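Local coordinates for protein putative N-acetylmuramoyl-L-alanine amidase (Neisseria meningitidis MC58, PDB 3CZX) that probably hydrolyses the link between N-acetylmuramoyl residues and L-amino acid residues in cell-wall glycopeptides, using a bound zinc ion, at residues A[8-13]-A[50-55]; A[26-31]-A[54-59]; A[74-79]-A[131-136]; A[91-96]-A[135-140]; A[97-102]-A[118-123]. All blocks are in the same frame, centred on the assembly; numbering follows the deposited sequence.

Contact 1: A[8-13]-A[50-55]; sequences LTAGHS and KTDGTG. With ZN (zinc ion), chain E.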
# COMPACT_ATOMS: atom_id res chain seq x y z
N LEU A 8 -13.19 -4.31 8.92
CA LEU A 8 -12.83 -3.56 7.74
C LEU A 8 -12.86 -4.46 6.51
O LEU A 8 -12.20 -5.53 6.52
CB LEU A 8 -11.41 -3.00 7.89
CG LEU A 8 -11.11 -2.07 9.06
CD1 LEU A 8 -9.66 -1.65 9.03
CD2 LEU A 8 -12.00 -0.78 9.10
N THR A 9 -13.57 -4.04 5.47
CA THR A 9 -13.54 -4.79 4.21
C THR A 9 -13.30 -3.88 3.04
O THR A 9 -13.29 -2.67 3.19
CB THR A 9 -14.85 -5.59 4.05
OG1 THR A 9 -15.95 -4.70 3.99
CG2 THR A 9 -15.01 -6.54 5.28
N ALA A 10 -13.05 -4.49 1.87
CA ALA A 10 -12.79 -3.74 0.63
C ALA A 10 -13.89 -4.06 -0.35
O ALA A 10 -14.30 -5.22 -0.49
CB ALA A 10 -11.39 -4.12 0.01
N GLY A 11 -14.36 -3.05 -1.06
CA GLY A 11 -15.30 -3.29 -2.14
C GLY A 11 -14.64 -3.89 -3.35
O GLY A 11 -13.46 -3.66 -3.63
N HIS A 12 -15.43 -4.66 -4.09
CA HIS A 12 -15.07 -5.14 -5.42
C HIS A 12 -13.95 -6.18 -5.43
O HIS A 12 -13.38 -6.52 -4.39
CB HIS A 12 -14.74 -3.95 -6.33
CG HIS A 12 -15.82 -2.90 -6.35
ND1 HIS A 12 -17.00 -3.07 -7.04
CD2 HIS A 12 -15.89 -1.69 -5.76
CE1 HIS A 12 -17.75 -1.99 -6.88
NE2 HIS A 12 -17.10 -1.14 -6.11
N SER A 13 -13.63 -6.68 -6.62
CA SER A 13 -12.74 -7.85 -6.75
C SER A 13 -11.85 -7.77 -7.98
O SER A 13 -11.96 -6.82 -8.76
CB SER A 13 -13.60 -9.12 -6.81
OG SER A 13 -14.37 -9.13 -7.99
N LYS A 50 -11.18 -7.43 12.31
CA LYS A 50 -11.57 -8.54 11.44
C LYS A 50 -11.75 -8.01 10.04
O LYS A 50 -12.39 -7.01 9.83
CB LYS A 50 -12.84 -9.21 11.96
CG LYS A 50 -12.70 -9.73 13.38
CD LYS A 50 -13.77 -10.72 13.78
CE LYS A 50 -13.87 -10.80 15.33
NZ LYS A 50 -14.72 -11.96 15.73
N THR A 51 -11.19 -8.72 9.06
CA THR A 51 -11.27 -8.30 7.68
C THR A 51 -11.71 -9.45 6.77
O THR A 51 -11.85 -10.61 7.19
CB THR A 51 -9.90 -7.79 7.20
OG1 THR A 51 -9.00 -8.92 7.09
CG2 THR A 51 -9.29 -6.79 8.17
N ASP A 52 -11.89 -9.08 5.51
CA ASP A 52 -12.01 -10.01 4.39
C ASP A 52 -10.63 -10.35 3.77
O ASP A 52 -10.55 -10.70 2.59
CB ASP A 52 -12.91 -9.43 3.32
CG ASP A 52 -12.45 -8.01 2.83
OD1 ASP A 52 -11.69 -7.36 3.54
OD2 ASP A 52 -12.92 -7.57 1.76
N GLY A 53 -9.57 -10.23 4.56
CA GLY A 53 -8.20 -10.57 4.14
C GLY A 53 -7.35 -9.42 3.65
O GLY A 53 -7.68 -8.26 3.85
N THR A 54 -6.23 -9.75 3.02
CA THR A 54 -5.30 -8.75 2.48
C THR A 54 -5.32 -8.66 0.95
O THR A 54 -4.66 -7.79 0.37
CB THR A 54 -3.86 -9.00 2.98
OG1 THR A 54 -3.34 -10.23 2.46
CG2 THR A 54 -3.85 -9.08 4.48
N GLY A 55 -6.10 -9.55 0.32
CA GLY A 55 -6.25 -9.56 -1.15
C GLY A 55 -7.35 -8.62 -1.59
O GLY A 55 -7.58 -7.61 -0.95
ZN ZN E . -17.79 0.72 -5.18
O HOH W 1 -19.99 0.29 -5.65
O HOH W 2 -18.64 2.73 -4.88
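Asp52 holds its CG in the crowded position between its own backbone N and carbonyl carbon (chi1 55°), and this torsion swings the carboxylate across to the end of strand 6-10. OD2 takes the backbone N-H of Ala10 in an almost perfectly straight bond, N to OD2 3.1 Å, with the donor standing somewhat above the carboxylate plane. The same group lies against Thr9, whose side chain it crosses at about a right angle: CG of Asp52 is 3.6 Å from CB of Thr9, and OD1 of Asp52 comes to 3.2 Å from the Thr9 CA. OD1 also forms a salt bridge with Arg34 of helix 26-45, so the two oxygens tie strand end and helix together, while the buried backbone N of Asp52 finds no partner.

One residue earlier, Thr51 has OG1 in the crowded position as well (chi1 71°), where it accepts the backbone N-H of Gly53 at 2.9 Å from N to OG1. This ST turn bends the chain away after strand 49-51. Before the turn, Leu8 N donates to Lys50 O at 3.0 Å, nearly along the C=O axis, and Leu8 O sits 3.1 Å from Thr51 CA in a CA-H...O contact.

Thr9 sends its own hydroxyl to Glu76 and Tyr136. Two residues past Ala10, His12 NE2 binds the zinc at 2.2 Å. The arrangement is that of parallel neighbours at one border of the mixed sheet of an alpha/beta fold, with a metal ligand on the loop following the strand, as in the zinc-dependent Amidase_3 family.

Contact 2: A[26-31]-A[54-59]; sequences EADLAQ and TGKGNM. With ZN (zinc ion), chain E.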
# COMPACT_ATOMS: atom_id res chain seq x y z
N GLU A 26 -10.71 0.88 -8.65
CA GLU A 26 -11.37 0.93 -7.33
C GLU A 26 -10.99 -0.24 -6.45
O GLU A 26 -10.71 -0.08 -5.26
CB GLU A 26 -12.89 1.02 -7.49
CG GLU A 26 -13.65 1.09 -6.14
CD GLU A 26 -15.11 1.37 -6.27
OE1 GLU A 26 -15.59 1.49 -7.42
OE2 GLU A 26 -15.79 1.49 -5.21
N ALA A 27 -10.98 -1.44 -7.01
CA ALA A 27 -10.71 -2.65 -6.23
C ALA A 27 -9.34 -2.56 -5.56
O ALA A 27 -9.14 -3.04 -4.42
CB ALA A 27 -10.77 -3.87 -7.10
N ASP A 28 -8.39 -1.95 -6.27
CA ASP A 28 -7.00 -1.91 -5.81
C ASP A 28 -6.89 -0.83 -4.76
O ASP A 28 -6.16 -1.00 -3.78
CB ASP A 28 -6.07 -1.60 -7.00
CG ASP A 28 -6.12 -2.70 -8.07
OD1 ASP A 28 -6.50 -3.86 -7.76
OD2 ASP A 28 -5.75 -2.39 -9.23
N LEU A 29 -7.53 0.33 -5.01
CA LEU A 29 -7.51 1.43 -4.03
C LEU A 29 -8.20 1.00 -2.72
O LEU A 29 -7.74 1.36 -1.60
CB LEU A 29 -8.15 2.70 -4.61
CG LEU A 29 -7.49 3.28 -5.87
CD1 LEU A 29 -8.36 4.36 -6.59
CD2 LEU A 29 -6.12 3.82 -5.52
N ALA A 30 -9.29 0.24 -2.84
CA ALA A 30 -10.03 -0.23 -1.68
C ALA A 30 -9.21 -1.25 -0.87
O ALA A 30 -9.20 -1.20 0.38
CB ALA A 30 -11.39 -0.80 -2.12
N GLN A 31 -8.54 -2.18 -1.55
CA GLN A 31 -7.60 -3.10 -0.94
C GLN A 31 -6.54 -2.32 -0.15
O GLN A 31 -6.27 -2.66 1.00
CB GLN A 31 -6.95 -3.99 -2.02
CG GLN A 31 -5.78 -4.79 -1.58
CD GLN A 31 -5.18 -5.61 -2.69
OE1 GLN A 31 -5.20 -5.18 -3.84
NE2 GLN A 31 -4.67 -6.80 -2.36
N THR A 54 -6.23 -9.75 3.02
CA THR A 54 -5.30 -8.75 2.48
C THR A 54 -5.32 -8.66 0.95
O THR A 54 -4.66 -7.79 0.37
CB THR A 54 -3.86 -9.00 2.98
OG1 THR A 54 -3.34 -10.23 2.46
CG2 THR A 54 -3.85 -9.08 4.48
N GLY A 55 -6.10 -9.55 0.32
CA GLY A 55 -6.25 -9.56 -1.15
C GLY A 55 -7.35 -8.62 -1.59
O GLY A 55 -7.58 -7.61 -0.95
N LYS A 56 -8.00 -8.92 -2.71
CA LYS A 56 -9.11 -8.08 -3.17
C LYS A 56 -10.35 -8.32 -2.29
O LYS A 56 -10.37 -9.20 -1.44
CB LYS A 56 -9.44 -8.34 -4.64
CG LYS A 56 -8.24 -8.33 -5.58
CD LYS A 56 -7.46 -7.04 -5.60
CE LYS A 56 -6.29 -7.13 -6.58
NZ LYS A 56 -5.40 -5.98 -6.50
N GLY A 57 -11.38 -7.51 -2.46
CA GLY A 57 -12.54 -7.59 -1.58
C GLY A 57 -13.75 -8.27 -2.19
O GLY A 57 -13.62 -9.32 -2.83
N ASN A 58 -14.93 -7.66 -1.96
CA ASN A 58 -16.24 -8.19 -2.36
C ASN A 58 -16.64 -9.51 -1.69
O ASN A 58 -17.09 -10.45 -2.36
CB ASN A 58 -16.33 -8.34 -3.88
CG ASN A 58 -17.76 -8.52 -4.35
OD1 ASN A 58 -18.67 -7.78 -3.93
ND2 ASN A 58 -17.98 -9.52 -5.20
N MSE A 59 -16.46 -9.58 -0.37
CA MSE A 59 -16.87 -10.73 0.43
C MSE A 59 -18.37 -10.88 0.26
O MSE A 59 -19.09 -9.87 0.28
CB MSE A 59 -16.52 -10.52 1.91
CG MSE A 59 -17.18 -11.49 2.90
SE MSE A 59 -16.71 -11.12 4.78
CE MSE A 59 -15.00 -12.08 4.83
ZN ZN E . -17.79 0.72 -5.18
O HOH W 3 -10.98 -5.00 -3.61
O HOH W 1 -19.99 0.29 -5.65
O HOH W 2 -18.64 2.73 -4.88
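Lys56 NZ reaches the first turns of helix 26-45 and donates to two acceptors there. Asp28 OD1 takes it in a salt bridge of 2.7 Å from NZ to OD1, met from above the carboxylate plane, and Gln31 OE1 takes it on an in-plane lone pair at 2.8 Å from NZ. The Gln31 amide is used from both ends: its NE2 donates to Thr54 O at 2.9 Å, a practically straight bond with the acceptor lying in the amide plane. Held at OE1 and NE2 together, the amide has its flip settled and its rotation fixed.

Behind this first shell stand the torsions. Gln31 runs extended, CG anti to its backbone N (chi1 168°), so its amide reaches the 54-56 backbone; Lys56 bends at chi2 (-59°), which turns its chain obliquely across both Asp28 and Gln31. A water lies between the backbones next door, 2.8 Å from Ala27 O and accepting from Gly57 N at 2.8 Å.

Farther out, Arg25 shares Asp28 OD1, and Thr160 O of the second subunit accepts from Lys56 NZ, so the lysine is also part of the dimer interface. Trp163 of that subunit packs on Gln31. At the helix start Glu26, fully extended, binds the zinc through OE2 at 2.1 Å.

Thus the loop between strand 49-51 and helix 61-69 is fastened along the N-terminal turns of helix 26-45, while Leu29 of the same helix faces Leu155 and Phe158 of helix 152-177.

Contact 3: A[74-79]-A[131-136]; sequences AIEFHT and HSRLAY. With ZN (zinc ion), chain E.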
# COMPACT_ATOMS: atom_id res chain seq x y z
N ALA A 74 -18.13 -1.29 11.51
CA ALA A 74 -17.82 -2.04 10.30
C ALA A 74 -17.79 -1.08 9.13
O ALA A 74 -18.76 -0.37 8.88
CB ALA A 74 -18.86 -3.13 10.03
N ILE A 75 -16.66 -1.07 8.40
CA ILE A 75 -16.43 -0.14 7.30
C ILE A 75 -15.98 -0.89 6.05
O ILE A 75 -15.01 -1.69 6.12
CB ILE A 75 -15.31 0.87 7.68
CG1 ILE A 75 -15.68 1.64 8.96
CG2 ILE A 75 -15.08 1.85 6.54
CD1 ILE A 75 -14.49 2.19 9.75
N GLU A 76 -16.67 -0.68 4.94
CA GLU A 76 -16.22 -1.16 3.64
C GLU A 76 -15.76 -0.00 2.76
O GLU A 76 -16.52 0.94 2.48
CB GLU A 76 -17.31 -1.97 2.92
CG GLU A 76 -16.75 -2.59 1.67
CD GLU A 76 -17.60 -3.65 1.12
OE1 GLU A 76 -18.43 -3.31 0.25
OE2 GLU A 76 -17.42 -4.81 1.55
N PHE A 77 -14.52 -0.06 2.32
CA PHE A 77 -13.92 1.01 1.57
C PHE A 77 -14.26 0.89 0.08
O PHE A 77 -14.15 -0.18 -0.52
CB PHE A 77 -12.39 1.06 1.77
CG PHE A 77 -11.97 1.33 3.19
CD1 PHE A 77 -11.85 2.61 3.68
CD2 PHE A 77 -11.69 0.28 4.03
CE1 PHE A 77 -11.44 2.82 5.00
CE2 PHE A 77 -11.30 0.48 5.37
CZ PHE A 77 -11.20 1.75 5.84
N HIS A 78 -14.71 2.00 -0.46
CA HIS A 78 -15.06 2.17 -1.87
C HIS A 78 -14.53 3.50 -2.35
O HIS A 78 -14.05 4.31 -1.55
CB HIS A 78 -16.57 2.22 -2.03
CG HIS A 78 -17.24 0.90 -1.93
ND1 HIS A 78 -17.69 0.21 -3.04
CD2 HIS A 78 -17.50 0.10 -0.87
CE1 HIS A 78 -18.17 -0.96 -2.67
NE2 HIS A 78 -18.08 -1.05 -1.35
N THR A 79 -14.57 3.72 -3.68
CA THR A 79 -14.41 5.05 -4.25
C THR A 79 -15.70 5.46 -4.94
O THR A 79 -16.40 4.59 -5.54
CB THR A 79 -13.25 5.15 -5.28
OG1 THR A 79 -13.51 4.26 -6.37
CG2 THR A 79 -11.96 4.74 -4.69
N HIS A 131 -26.49 2.30 -4.22
CA HIS A 131 -25.13 1.72 -4.18
C HIS A 131 -25.13 0.21 -4.41
O HIS A 131 -26.03 -0.48 -3.95
CB HIS A 131 -24.45 2.05 -2.83
CG HIS A 131 -22.95 1.87 -2.86
ND1 HIS A 131 -22.35 0.66 -2.59
CD2 HIS A 131 -21.95 2.73 -3.17
CE1 HIS A 131 -21.04 0.79 -2.72
NE2 HIS A 131 -20.77 2.04 -3.07
N SER A 132 -24.11 -0.31 -5.09
CA SER A 132 -23.94 -1.78 -5.25
C SER A 132 -23.92 -2.56 -3.94
O SER A 132 -24.32 -3.73 -3.88
CB SER A 132 -22.66 -2.09 -6.07
OG SER A 132 -21.47 -1.97 -5.31
N ARG A 133 -23.46 -1.91 -2.87
CA ARG A 133 -23.38 -2.52 -1.56
C ARG A 133 -24.27 -1.78 -0.56
O ARG A 133 -24.01 -1.78 0.65
CB ARG A 133 -21.92 -2.52 -1.06
CG ARG A 133 -20.97 -3.30 -1.97
CD ARG A 133 -21.11 -4.79 -1.73
NE ARG A 133 -20.21 -5.24 -0.69
CZ ARG A 133 -19.97 -6.52 -0.38
NH1 ARG A 133 -20.62 -7.50 -1.00
NH2 ARG A 133 -19.09 -6.82 0.57
N LEU A 134 -25.35 -1.16 -1.06
CA LEU A 134 -26.37 -0.56 -0.19
C LEU A 134 -26.81 -1.55 0.88
O LEU A 134 -27.05 -1.16 2.03
CB LEU A 134 -27.57 -0.10 -1.02
CG LEU A 134 -28.67 0.70 -0.32
CD1 LEU A 134 -28.13 1.98 0.31
CD2 LEU A 134 -29.75 1.03 -1.35
N ALA A 135 -26.90 -2.84 0.52
CA ALA A 135 -27.26 -3.89 1.51
C ALA A 135 -26.34 -3.94 2.74
O ALA A 135 -26.78 -4.22 3.86
CB ALA A 135 -27.31 -5.26 0.85
N TYR A 136 -25.05 -3.64 2.52
CA TYR A 136 -24.03 -3.56 3.59
C TYR A 136 -24.35 -2.39 4.52
O TYR A 136 -24.31 -2.54 5.74
CB TYR A 136 -22.65 -3.36 2.94
CG TYR A 136 -21.41 -3.47 3.82
CD1 TYR A 136 -20.60 -4.61 3.78
CD2 TYR A 136 -20.99 -2.40 4.61
CE1 TYR A 136 -19.44 -4.71 4.55
CE2 TYR A 136 -19.87 -2.50 5.39
CZ TYR A 136 -19.07 -3.65 5.35
OH TYR A 136 -17.90 -3.74 6.07
ZN ZN E . -17.79 0.72 -5.18
O HOH W 2 -18.64 2.73 -4.88
O HOH W 1 -19.99 0.29 -5.65
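Glu76 OE1 is gripped by two donors, Arg133 NE on its syn lone pair and His78 NE2 on its anti lone pair, each 2.8 Å from OE1. This His-carboxylate hydrogen bond joins a first-shell ligand, His78, to Glu76 in the second shell of the zinc site: His78 binds the metal through ND1 and donates its NE2-H to the glutamate, which probably orients the ring and may make ND1 a stronger ligand. Arg133 approaches Glu76 side-on. Its NH2 takes the syn lone pair of OE2 at 2.8 Å, and the carboxylate and guanidinium planes are only 8° apart, so the two groups lie almost in one plane. Bends at chi2 and chi3 fold the arginine back to reach it. OE2 also accepts from Thr9, and Arg133 NH2 donates to Met59 O; the arginine probably keeps the buried carboxylate ionised.

His131 meets His78 edge to face, planes at 82°, its CE1 poised over one face of the His78 ring. Its ND1 accepts the backbone N-H of Arg133, the N-cap residue of helix 134-138, which helps to set the ring's rotation. NE2 of His131 is hydrogen-bonded to one zinc water, which in turn donates to Thr79 O; the other zinc water is bonded to Ser132 OG, so the 131-134 turn holds both zinc-bound waters.

Tyr136 lays a ring face against the Glu76 side chain, with its hydroxyl bonded to that of Thr9. Glu76 CB makes a CH-pi contact over the tyrosine face, 3.7 Å from the ring centroid and 3.4 Å from CZ.

Contact 4: A[91-96]-A[135-140]; sequences EALSTP and AYAQAG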
# COMPACT_ATOMS: atom_id res chain seq x y z
N GLU A 91 -17.99 11.04 1.39
CA GLU A 91 -19.21 10.60 2.02
C GLU A 91 -19.15 9.17 2.49
O GLU A 91 -18.35 8.35 2.02
CB GLU A 91 -20.41 10.85 1.12
CG GLU A 91 -20.46 10.07 -0.15
CD GLU A 91 -21.66 10.47 -1.05
OE1 GLU A 91 -21.99 11.67 -1.17
OE2 GLU A 91 -22.28 9.56 -1.59
N ALA A 92 -20.03 8.88 3.44
CA ALA A 92 -20.15 7.56 4.04
C ALA A 92 -21.63 7.29 4.22
O ALA A 92 -22.34 8.15 4.78
CB ALA A 92 -19.45 7.53 5.38
N LEU A 93 -22.07 6.15 3.71
CA LEU A 93 -23.47 5.76 3.67
C LEU A 93 -23.70 4.75 4.76
O LEU A 93 -23.01 3.75 4.81
CB LEU A 93 -23.77 5.09 2.32
CG LEU A 93 -25.17 4.59 2.07
CD1 LEU A 93 -26.06 5.83 1.83
CD2 LEU A 93 -25.23 3.57 0.84
N SER A 94 -24.68 4.99 5.65
CA SER A 94 -25.00 3.98 6.64
C SER A 94 -26.37 4.27 7.21
O SER A 94 -27.02 5.21 6.80
CB SER A 94 -23.94 3.97 7.74
OG SER A 94 -24.02 2.83 8.59
N THR A 95 -26.75 3.46 8.18
CA THR A 95 -27.95 3.75 9.02
C THR A 95 -27.66 4.94 9.95
O THR A 95 -26.53 5.20 10.33
CB THR A 95 -28.27 2.52 9.91
OG1 THR A 95 -27.10 2.10 10.63
CG2 THR A 95 -28.76 1.33 9.08
N PRO A 96 -28.72 5.65 10.37
CA PRO A 96 -28.54 6.72 11.33
C PRO A 96 -27.80 6.37 12.61
O PRO A 96 -27.09 7.22 13.17
CB PRO A 96 -29.98 7.15 11.62
CG PRO A 96 -30.67 6.87 10.36
CD PRO A 96 -30.11 5.57 9.89
N ALA A 135 -26.90 -2.84 0.52
CA ALA A 135 -27.26 -3.89 1.51
C ALA A 135 -26.34 -3.94 2.74
O ALA A 135 -26.78 -4.22 3.86
CB ALA A 135 -27.31 -5.26 0.85
N TYR A 136 -25.05 -3.64 2.52
CA TYR A 136 -24.03 -3.56 3.59
C TYR A 136 -24.35 -2.39 4.52
O TYR A 136 -24.31 -2.54 5.74
CB TYR A 136 -22.65 -3.36 2.94
CG TYR A 136 -21.41 -3.47 3.82
CD1 TYR A 136 -20.60 -4.61 3.78
CD2 TYR A 136 -20.99 -2.40 4.61
CE1 TYR A 136 -19.44 -4.71 4.55
CE2 TYR A 136 -19.87 -2.50 5.39
CZ TYR A 136 -19.07 -3.65 5.35
OH TYR A 136 -17.90 -3.74 6.07
N ALA A 137 -24.69 -1.26 3.92
CA ALA A 137 -25.11 -0.06 4.68
C ALA A 137 -26.42 -0.33 5.42
O ALA A 137 -26.53 -0.04 6.61
CB ALA A 137 -25.24 1.16 3.74
N GLN A 138 -27.40 -0.90 4.72
CA GLN A 138 -28.69 -1.26 5.36
C GLN A 138 -28.53 -2.19 6.55
O GLN A 138 -29.28 -2.08 7.56
CB GLN A 138 -29.66 -1.83 4.34
CG GLN A 138 -30.07 -0.80 3.30
CD GLN A 138 -30.86 -1.38 2.15
OE1 GLN A 138 -30.72 -2.57 1.79
NE2 GLN A 138 -31.70 -0.54 1.53
N ALA A 139 -27.55 -3.10 6.47
CA ALA A 139 -27.30 -4.06 7.55
C ALA A 139 -26.58 -3.45 8.74
O ALA A 139 -26.33 -4.15 9.72
CB ALA A 139 -26.53 -5.24 7.02
N GLY A 140 -26.22 -2.16 8.66
CA GLY A 140 -25.51 -1.48 9.74
C GLY A 140 -24.00 -1.36 9.57
O GLY A 140 -23.29 -0.97 10.49
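Strand 91-94 runs its last residues past the final turn of helix 134-138, Ser94 CA lying 4.5 Å from Ala137 CA, and the helix ends in a Schellman motif at Gly140, where phi turns positive (99°), a value glycine adopts readily. Gly140 N bonds back to Ala137 O there.

No hydrogen bond crosses between the two segments; the fit is van der Waals contact alone. Ala137 points its CB at the strand, into the angle between the Leu93 carbonyl and the Leu93 side chain: CB is 3.6 Å from Leu93 O and 3.8 Å from Leu93 CD2. Leu93 starts with CG anti to its backbone N (chi1 179°), and its branched end then comes alongside the methyl. Ala137 CB is also 4.1 Å from Ser94 CA, and the helix backbone comes right up to the strand there.

Thr95 covers the helix end. With OG1 in the crowded position, CG2 is left beside the backbone N and leans over the last carbonyls, 3.6 Å from Ala137 O. OG1 itself is 4.0 Å from Gly140 CA, simple van der Waals contact. The backbone N of Thr95 is buried without a partner. Ser94 OG is hydrogen-bonded to Gly141 O, just beyond the helix.

In the fold, helix 134-138 leads into strand 142-145, the antiparallel sheet neighbour of strand 91-94, while Tyr136 and Ala139 turn to helix 61-69.

Contact 5: A[97-102]-A[118-123]; sequences KNKRWC and RGEDGF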
# COMPACT_ATOMS: atom_id res chain seq x y z
N LYS A 97 -27.93 5.14 13.06
CA LYS A 97 -27.13 4.67 14.20
C LYS A 97 -25.64 5.03 14.06
O LYS A 97 -24.96 5.36 15.03
CB LYS A 97 -27.26 3.13 14.33
CG LYS A 97 -26.40 2.53 15.43
CD LYS A 97 -26.59 1.04 15.63
CE LYS A 97 -25.45 0.49 16.52
NZ LYS A 97 -25.53 -0.94 16.85
N ASN A 98 -25.15 4.90 12.83
CA ASN A 98 -23.74 5.10 12.51
C ASN A 98 -23.38 6.53 12.06
O ASN A 98 -22.28 6.77 11.57
CB ASN A 98 -23.39 4.11 11.39
CG ASN A 98 -23.32 2.67 11.90
OD1 ASN A 98 -23.94 1.76 11.34
ND2 ASN A 98 -22.53 2.46 12.89
N LYS A 99 -24.28 7.50 12.21
CA LYS A 99 -23.99 8.87 11.75
C LYS A 99 -22.71 9.44 12.39
O LYS A 99 -21.85 9.97 11.68
CB LYS A 99 -25.18 9.79 12.02
CG LYS A 99 -24.92 11.26 11.73
CD LYS A 99 -26.06 12.11 12.30
CE LYS A 99 -27.25 12.05 11.49
NZ LYS A 99 -28.12 13.19 11.97
N ARG A 100 -22.57 9.32 13.69
CA ARG A 100 -21.39 9.81 14.36
C ARG A 100 -20.15 9.13 13.80
O ARG A 100 -19.20 9.82 13.49
CB ARG A 100 -21.52 9.59 15.86
CG ARG A 100 -20.27 9.77 16.66
CD ARG A 100 -19.64 11.08 16.55
NE ARG A 100 -18.50 11.12 17.47
CZ ARG A 100 -17.69 12.17 17.60
NH1 ARG A 100 -17.87 13.26 16.86
NH2 ARG A 100 -16.67 12.12 18.46
N TRP A 101 -20.17 7.81 13.63
CA TRP A 101 -18.99 7.15 13.07
C TRP A 101 -18.66 7.65 11.68
O TRP A 101 -17.50 7.89 11.37
CB TRP A 101 -19.18 5.64 13.01
CG TRP A 101 -18.75 4.93 14.19
CD1 TRP A 101 -19.54 4.22 15.03
CD2 TRP A 101 -17.41 4.80 14.68
NE1 TRP A 101 -18.78 3.64 16.01
CE2 TRP A 101 -17.47 3.98 15.82
CE3 TRP A 101 -16.16 5.26 14.23
CZ2 TRP A 101 -16.32 3.66 16.56
CZ3 TRP A 101 -15.01 4.92 14.98
CH2 TRP A 101 -15.11 4.12 16.11
N CYS A 102 -19.69 7.83 10.84
CA CYS A 102 -19.50 8.38 9.47
C CYS A 102 -18.83 9.74 9.52
O CYS A 102 -17.97 10.05 8.66
CB CYS A 102 -20.84 8.47 8.74
SG CYS A 102 -21.52 6.85 8.31
N ARG A 118 -19.48 15.91 2.05
CA ARG A 118 -20.81 15.85 1.45
C ARG A 118 -21.80 15.38 2.52
O ARG A 118 -21.42 14.88 3.55
CB ARG A 118 -20.81 14.91 0.26
CG ARG A 118 -19.81 15.33 -0.84
CD ARG A 118 -19.51 14.20 -1.79
NE ARG A 118 -20.66 13.79 -2.57
CZ ARG A 118 -20.98 14.27 -3.78
NH1 ARG A 118 -20.25 15.18 -4.37
NH2 ARG A 118 -22.07 13.82 -4.40
N GLY A 119 -23.09 15.53 2.27
CA GLY A 119 -24.09 15.13 3.26
C GLY A 119 -23.95 15.92 4.53
O GLY A 119 -23.57 17.09 4.50
N GLU A 120 -24.29 15.28 5.64
CA GLU A 120 -24.21 15.95 6.95
C GLU A 120 -22.83 15.66 7.52
O GLU A 120 -22.64 14.66 8.18
CB GLU A 120 -25.31 15.46 7.91
CG GLU A 120 -25.33 16.33 9.16
CD GLU A 120 -26.11 15.73 10.31
OE1 GLU A 120 -27.07 14.97 10.08
OE2 GLU A 120 -25.74 16.05 11.46
N ASP A 121 -21.89 16.54 7.23
CA ASP A 121 -20.51 16.38 7.70
C ASP A 121 -20.00 14.99 7.35
O ASP A 121 -19.31 14.35 8.16
CB ASP A 121 -20.37 16.70 9.20
CG ASP A 121 -20.75 18.14 9.55
OD1 ASP A 121 -20.53 19.03 8.71
OD2 ASP A 121 -21.26 18.36 10.67
N GLY A 122 -20.36 14.52 6.15
CA GLY A 122 -19.88 13.26 5.60
C GLY A 122 -20.85 12.09 5.65
O GLY A 122 -20.59 11.05 5.09
N PHE A 123 -21.97 12.26 6.33
CA PHE A 123 -22.96 11.17 6.46
C PHE A 123 -24.10 11.30 5.45
O PHE A 123 -24.67 12.38 5.31
CB PHE A 123 -23.61 11.22 7.85
CG PHE A 123 -24.83 10.32 7.98
CD1 PHE A 123 -24.67 8.93 8.05
CD2 PHE A 123 -26.14 10.83 8.05
CE1 PHE A 123 -25.75 8.08 8.17
CE2 PHE A 123 -27.21 9.96 8.18
CZ PHE A 123 -27.01 8.58 8.21
O HOH W 4 -26.51 15.19 13.79
O HOH W 5 -17.82 10.48 5.81
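Lys99 lies across the Phe123 ring at about a right angle, its CB over the ring centre in a CH-pi contact, 4.0 Å from the centroid and only 7° off the normal. The aliphatic chain continues over the same face, with Lys99 CG and CE both near CD2 of Phe123, then bends at chi3 (-77°) so that the ammonium clears the ring and meets Glu120. There NZ uses the syn lone pair of OE1 in a salt bridge of 2.8 Å from NZ to OE1. A water closes the polar end by accepting from Lys99 NZ and donating to Glu120 OE2.

Cys102 comes at Phe123 from the edge instead: SG sits in the ring plane, 3.8 Å from CD1. One turn of helix thus supplies both a face and an edge partner. Phe123 has CG anti to its backbone N (chi1 169°), which carries the ring toward the helix.

A type I' turn from Glu120 to Phe123 presents the acid and the ring together, and a second water bridges Cys102 O and Gly122 O. The contact fastens the start of helix 99-113 to the loop leading into edge strand 123-125, with Cys102 also resting on strands 91-94 and 142-145.

Contacts 1, 2 and 3 converge on the zinc, each supplying one protein ligand: His12, Glu26 and His78, with two waters completing the shell. Contacts 1 and 2 share Thr54 and Gly55 and have centres 6 Å apart; Asn58 N of contact 2 also bonds to Ala10 O of contact 1 at 2.9 Å. Contact 3 joins them through Thr9 OG1 to Glu76 OE2, 2.8 Å, and Glu26 OE2 to Thr79 N, 3.0 Å. Contact 4 shares Ala135 and Tyr136 with contact 3, linking the site to the far half of the sheet. Contact 5 touches contact 4 through Gly122 O and Ala92 N, 2.8 Å apart; its centre is about 22 Å from that of contact 1.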